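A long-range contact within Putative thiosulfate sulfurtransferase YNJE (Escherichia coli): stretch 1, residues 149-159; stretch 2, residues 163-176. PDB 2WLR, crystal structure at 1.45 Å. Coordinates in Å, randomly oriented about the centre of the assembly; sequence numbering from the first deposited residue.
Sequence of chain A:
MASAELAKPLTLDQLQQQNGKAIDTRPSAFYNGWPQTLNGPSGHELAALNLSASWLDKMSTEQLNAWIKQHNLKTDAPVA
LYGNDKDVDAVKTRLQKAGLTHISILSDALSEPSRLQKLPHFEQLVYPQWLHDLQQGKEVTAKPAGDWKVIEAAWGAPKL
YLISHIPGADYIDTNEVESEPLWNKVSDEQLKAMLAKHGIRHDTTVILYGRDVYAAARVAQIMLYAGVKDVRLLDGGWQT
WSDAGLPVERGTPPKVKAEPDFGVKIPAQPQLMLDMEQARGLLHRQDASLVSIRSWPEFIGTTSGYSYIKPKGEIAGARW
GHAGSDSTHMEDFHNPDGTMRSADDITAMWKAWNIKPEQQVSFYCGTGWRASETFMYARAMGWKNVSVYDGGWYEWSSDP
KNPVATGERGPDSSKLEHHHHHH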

# COMPACT_ATOMS: atom_id res chain seq x y z
N LYS A 149 -5.49 -5.71 18.08
CA LYS A 149 -5.90 -4.35 18.29
C LYS A 149 -6.15 -3.71 16.93
O LYS A 149 -5.38 -3.98 15.98
CB LYS A 149 -4.78 -3.57 19.00
CG LYS A 149 -4.32 -4.11 20.33
CD LYS A 149 -5.41 -3.96 21.37
CE LYS A 149 -4.86 -3.82 22.81
NZ LYS A 149 -4.93 -5.10 23.53
N VAL A 150 -7.15 -2.85 16.85
CA VAL A 150 -7.39 -1.96 15.72
C VAL A 150 -7.15 -0.53 16.17
O VAL A 150 -7.62 -0.12 17.22
CB VAL A 150 -8.80 -2.10 15.17
CG1 VAL A 150 -9.02 -1.14 14.00
CG2 VAL A 150 -9.04 -3.54 14.72
N ILE A 151 -6.37 0.21 15.41
CA ILE A 151 -5.91 1.53 15.82
C ILE A 151 -5.95 2.49 14.66
O ILE A 151 -5.35 2.21 13.60
CB ILE A 151 -4.47 1.47 16.35
CG1 ILE A 151 -4.31 0.37 17.43
CG2 ILE A 151 -4.07 2.80 16.95
CD1 ILE A 151 -3.01 0.40 18.16
N GLU A 152 -6.59 3.63 14.87
CA GLU A 152 -6.59 4.76 13.95
C GLU A 152 -5.37 5.61 14.24
O GLU A 152 -5.09 5.94 15.39
CB GLU A 152 -7.83 5.66 14.08
CG GLU A 152 -7.83 6.78 13.08
CD GLU A 152 -9.15 7.51 12.88
OE1 GLU A 152 -10.26 6.99 13.21
OE2 GLU A 152 -9.08 8.64 12.30
N ALA A 153 -4.62 5.97 13.20
CA ALA A 153 -3.45 6.83 13.32
C ALA A 153 -3.69 8.13 12.56
O ALA A 153 -4.19 8.13 11.44
CB ALA A 153 -2.17 6.10 12.75
N ALA A 154 -3.33 9.24 13.19
CA ALA A 154 -3.37 10.55 12.56
C ALA A 154 -2.47 11.50 13.32
O ALA A 154 -2.03 11.21 14.43
CB ALA A 154 -4.81 11.09 12.49
N TRP A 155 -2.19 12.65 12.71
CA TRP A 155 -1.40 13.69 13.34
C TRP A 155 -2.25 14.42 14.40
O TRP A 155 -3.37 14.82 14.13
CB TRP A 155 -0.85 14.69 12.32
CG TRP A 155 -0.22 15.85 13.02
CD1 TRP A 155 1.03 15.89 13.52
CD2 TRP A 155 -0.84 17.11 13.36
NE1 TRP A 155 1.25 17.10 14.15
CE2 TRP A 155 0.11 17.86 14.07
CE3 TRP A 155 -2.11 17.65 13.14
CZ2 TRP A 155 -0.16 19.15 14.55
CZ3 TRP A 155 -2.38 18.94 13.62
CH2 TRP A 155 -1.41 19.66 14.31
N GLY A 156 -1.68 14.53 15.59
CA GLY A 156 -2.26 15.35 16.65
C GLY A 156 -3.32 14.64 17.46
O GLY A 156 -3.52 13.42 17.34
N ALA A 157 -3.99 15.39 18.33
CA ALA A 157 -5.04 14.83 19.16
C ALA A 157 -6.21 14.40 18.27
O ALA A 157 -6.40 14.97 17.17
CB ALA A 157 -5.51 15.85 20.22
N PRO A 158 -7.00 13.44 18.75
CA PRO A 158 -8.11 12.97 17.94
C PRO A 158 -8.99 14.11 17.47
O PRO A 158 -9.41 14.95 18.29
CB PRO A 158 -8.88 12.03 18.87
CG PRO A 158 -8.06 11.82 20.03
CD PRO A 158 -6.89 12.72 20.03
N LYS A 159 -9.26 14.15 16.17
CA LYS A 159 -10.16 15.13 15.57
C LYS A 159 -11.33 14.36 14.95
O LYS A 159 -12.33 14.11 15.61
CB LYS A 159 -9.41 16.01 14.56
CG LYS A 159 -8.52 17.10 15.24
CD LYS A 159 -7.55 17.75 14.24
CE LYS A 159 -6.31 16.85 13.93
NZ LYS A 159 -5.37 16.56 15.09
N ILE A 163 -15.66 12.08 15.97
CA ILE A 163 -16.95 12.11 15.29
C ILE A 163 -17.36 10.70 14.84
O ILE A 163 -18.48 10.28 15.05
CB ILE A 163 -16.91 13.07 14.09
CG1 ILE A 163 -16.51 14.49 14.52
CG2 ILE A 163 -18.26 13.06 13.36
CD1 ILE A 163 -17.47 15.14 15.48
N SER A 164 -16.43 9.99 14.20
CA SER A 164 -16.67 8.62 13.74
C SER A 164 -15.34 7.88 13.64
O SER A 164 -14.36 8.42 13.17
CB SER A 164 -17.32 8.63 12.35
OG SER A 164 -17.92 7.38 12.10
N HIS A 165 -15.33 6.64 14.12
CA HIS A 165 -14.20 5.72 13.96
C HIS A 165 -14.69 4.29 13.87
O HIS A 165 -15.88 3.99 14.09
CB HIS A 165 -13.14 5.87 15.06
CG HIS A 165 -13.67 5.85 16.46
ND1 HIS A 165 -13.86 4.69 17.18
CD2 HIS A 165 -13.94 6.87 17.31
CE1 HIS A 165 -14.33 5.01 18.39
NE2 HIS A 165 -14.37 6.32 18.49
N ILE A 166 -13.76 3.40 13.55
CA ILE A 166 -14.09 1.98 13.43
C ILE A 166 -14.39 1.43 14.83
O ILE A 166 -13.68 1.75 15.77
CB ILE A 166 -12.95 1.23 12.72
CG1 ILE A 166 -12.89 1.68 11.28
CG2 ILE A 166 -13.14 -0.30 12.82
CD1 ILE A 166 -11.75 1.04 10.51
N PRO A 167 -15.46 0.65 14.97
CA PRO A 167 -15.81 0.17 16.32
C PRO A 167 -14.67 -0.58 16.96
O PRO A 167 -14.05 -1.42 16.32
CB PRO A 167 -16.99 -0.76 16.05
CG PRO A 167 -17.63 -0.18 14.81
CD PRO A 167 -16.48 0.25 13.98
N GLY A 168 -14.37 -0.25 18.22
CA GLY A 168 -13.32 -0.94 18.96
C GLY A 168 -11.91 -0.42 18.66
O GLY A 168 -10.94 -0.91 19.23
N ALA A 169 -11.81 0.62 17.82
CA ALA A 169 -10.51 1.18 17.47
C ALA A 169 -9.99 2.13 18.54
O ALA A 169 -10.73 2.97 19.06
CB ALA A 169 -10.57 1.90 16.13
N ASP A 170 -8.70 1.98 18.84
CA ASP A 170 -7.92 2.91 19.65
C ASP A 170 -7.45 4.04 18.72
O ASP A 170 -7.78 4.03 17.53
CB ASP A 170 -6.77 2.11 20.29
CG ASP A 170 -5.94 2.88 21.29
OD1 ASP A 170 -6.39 3.90 21.84
OD2 ASP A 170 -4.80 2.39 21.54
N TYR A 171 -6.75 5.03 19.26
CA TYR A 171 -6.20 6.13 18.48
C TYR A 171 -4.75 6.36 18.87
O TYR A 171 -4.40 6.35 20.07
CB TYR A 171 -6.98 7.42 18.75
CG TYR A 171 -6.46 8.62 17.99
CD1 TYR A 171 -6.94 8.91 16.71
CD2 TYR A 171 -5.49 9.47 18.54
CE1 TYR A 171 -6.46 9.99 16.00
CE2 TYR A 171 -5.02 10.57 17.82
CZ TYR A 171 -5.53 10.83 16.56
OH TYR A 171 -5.11 11.91 15.81
N ILE A 172 -3.88 6.50 17.87
CA ILE A 172 -2.49 6.87 18.12
C ILE A 172 -2.23 8.18 17.38
O ILE A 172 -2.48 8.31 16.17
CB ILE A 172 -1.48 5.79 17.67
CG1 ILE A 172 -1.52 4.59 18.60
CG2 ILE A 172 -0.03 6.36 17.64
CD1 ILE A 172 -0.69 3.44 18.11
N ASP A 173 -1.71 9.16 18.11
CA ASP A 173 -1.19 10.40 17.56
C ASP A 173 0.20 10.07 17.01
O ASP A 173 1.04 9.50 17.73
CB ASP A 173 -1.11 11.39 18.74
CG ASP A 173 -0.61 12.77 18.38
OD1 ASP A 173 0.05 13.01 17.34
OD2 ASP A 173 -0.81 13.64 19.27
N THR A 174 0.48 10.42 15.76
CA THR A 174 1.80 10.16 15.17
C THR A 174 2.94 10.81 15.97
O THR A 174 4.07 10.34 15.96
CB THR A 174 1.87 10.60 13.70
OG1 THR A 174 1.45 11.97 13.57
CG2 THR A 174 0.97 9.73 12.82
N ASN A 175 2.65 11.89 16.68
CA ASN A 175 3.66 12.48 17.55
C ASN A 175 4.10 11.57 18.70
O ASN A 175 5.09 11.86 19.37
CB ASN A 175 3.18 13.83 18.10
CG ASN A 175 3.03 14.91 17.03
OD1 ASN A 175 2.11 15.74 17.09
ND2 ASN A 175 3.93 14.91 16.05
N GLU A 176 3.37 10.48 18.95
CA GLU A 176 3.82 9.46 19.91
C GLU A 176 4.94 8.60 19.36
O GLU A 176 5.58 7.87 20.12
CB GLU A 176 2.68 8.53 20.33
CG GLU A 176 1.52 9.20 21.00
CD GLU A 176 0.40 8.23 21.31
OE1 GLU A 176 0.66 7.25 22.04
OE2 GLU A 176 -0.74 8.42 20.83
O HOH W 1 -8.55 -2.42 19.40
O HOH W 2 3.75 17.74 14.67
O HOH W 3 -7.09 13.11 14.46

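The strand that ends at Ala154 and the strand that ends at Asp173 lie side by side as parallel neighbours, and five backbone hydrogen bonds fix their register. Asp170 N donates to Val150 O (2.9 Å), Glu152 N to Asp170 O (2.9 Å), Ile172 N to Glu152 O (2.8 Å), Ala154 N to Ile172 O (3.2 Å) and Thr174 N to Ala154 O (2.9 Å). Side chains alternate between the two faces, as in any strand, so each face has its own set of contacts.

On the face bearing Ile151, Ala153, Asp170 and Ile172, both isoleucines adopt the m,t rotamer, the commonest rotamer of isoleucine. Ile151 CG2 meets Ile172 CG1 at 3.5 Å, a close apolar fit well suited to a buried site. Asp170, chi1 t, is the polar member here: its OD1 accepts a weak hydrogen bond from Tyr171 N (2.8 Å), while OD2 is satisfied elsewhere in the structure. At the start of the contact, Val150 (chi1 t) brings CG1 to 4.0 Å from Ala169 CB. In the type II turn from Ile166 to Ala169, Gly168 has phi 82°, a value that favours glycine.

The other face carries Glu152, Ala154, Tyr171 and Asp173, and Tyr171 dominates it. With chi1 at 180° and chi2 at 89°, its ring extends past Ala154, whose small methyl group lies 3.4 Å from the hydroxyl (CB to OH of Tyr171), and reaches the loop that follows the first strand. There Tyr171 OH donates to Gly156 O (2.7 Å), which lies near the ring plane, and accepts from a water (2.7 Å) that also receives a hydrogen bond from Lys159 N. Pro158 covers one ring face: its CB sits 4.0 Å from the ring centroid, directly along the normal, a CH-pi contact for which proline's compact, rigid ring is well suited.

Asp173, also chi1 t, brings its carboxylate close to the same loop. Its OD1 accepts from Gly156 N (2.9 Å) and from Asn175 N (2.9 Å), so one oxygen ties the loop to the 3-10 segment. Gly156 suits this position twice over: its phi is 84°, and a CB there would come within 2.7 Å of Lys159 NZ. That lysine folds back, chi3 and chi4 both m, so that NZ donates to Trp155 O and Ala157 O, both at 2.8 Å.

Trp155 CA packs against Thr174 OG1 (3.3 Å). Its indole NE1 is 3.4 Å from Asn175 OD1, but the angle is poor; instead, a water accepts from both Trp155 NE1 (2.6 Å) and Asn175 ND2 (3.2 Å), bridging the two side chains.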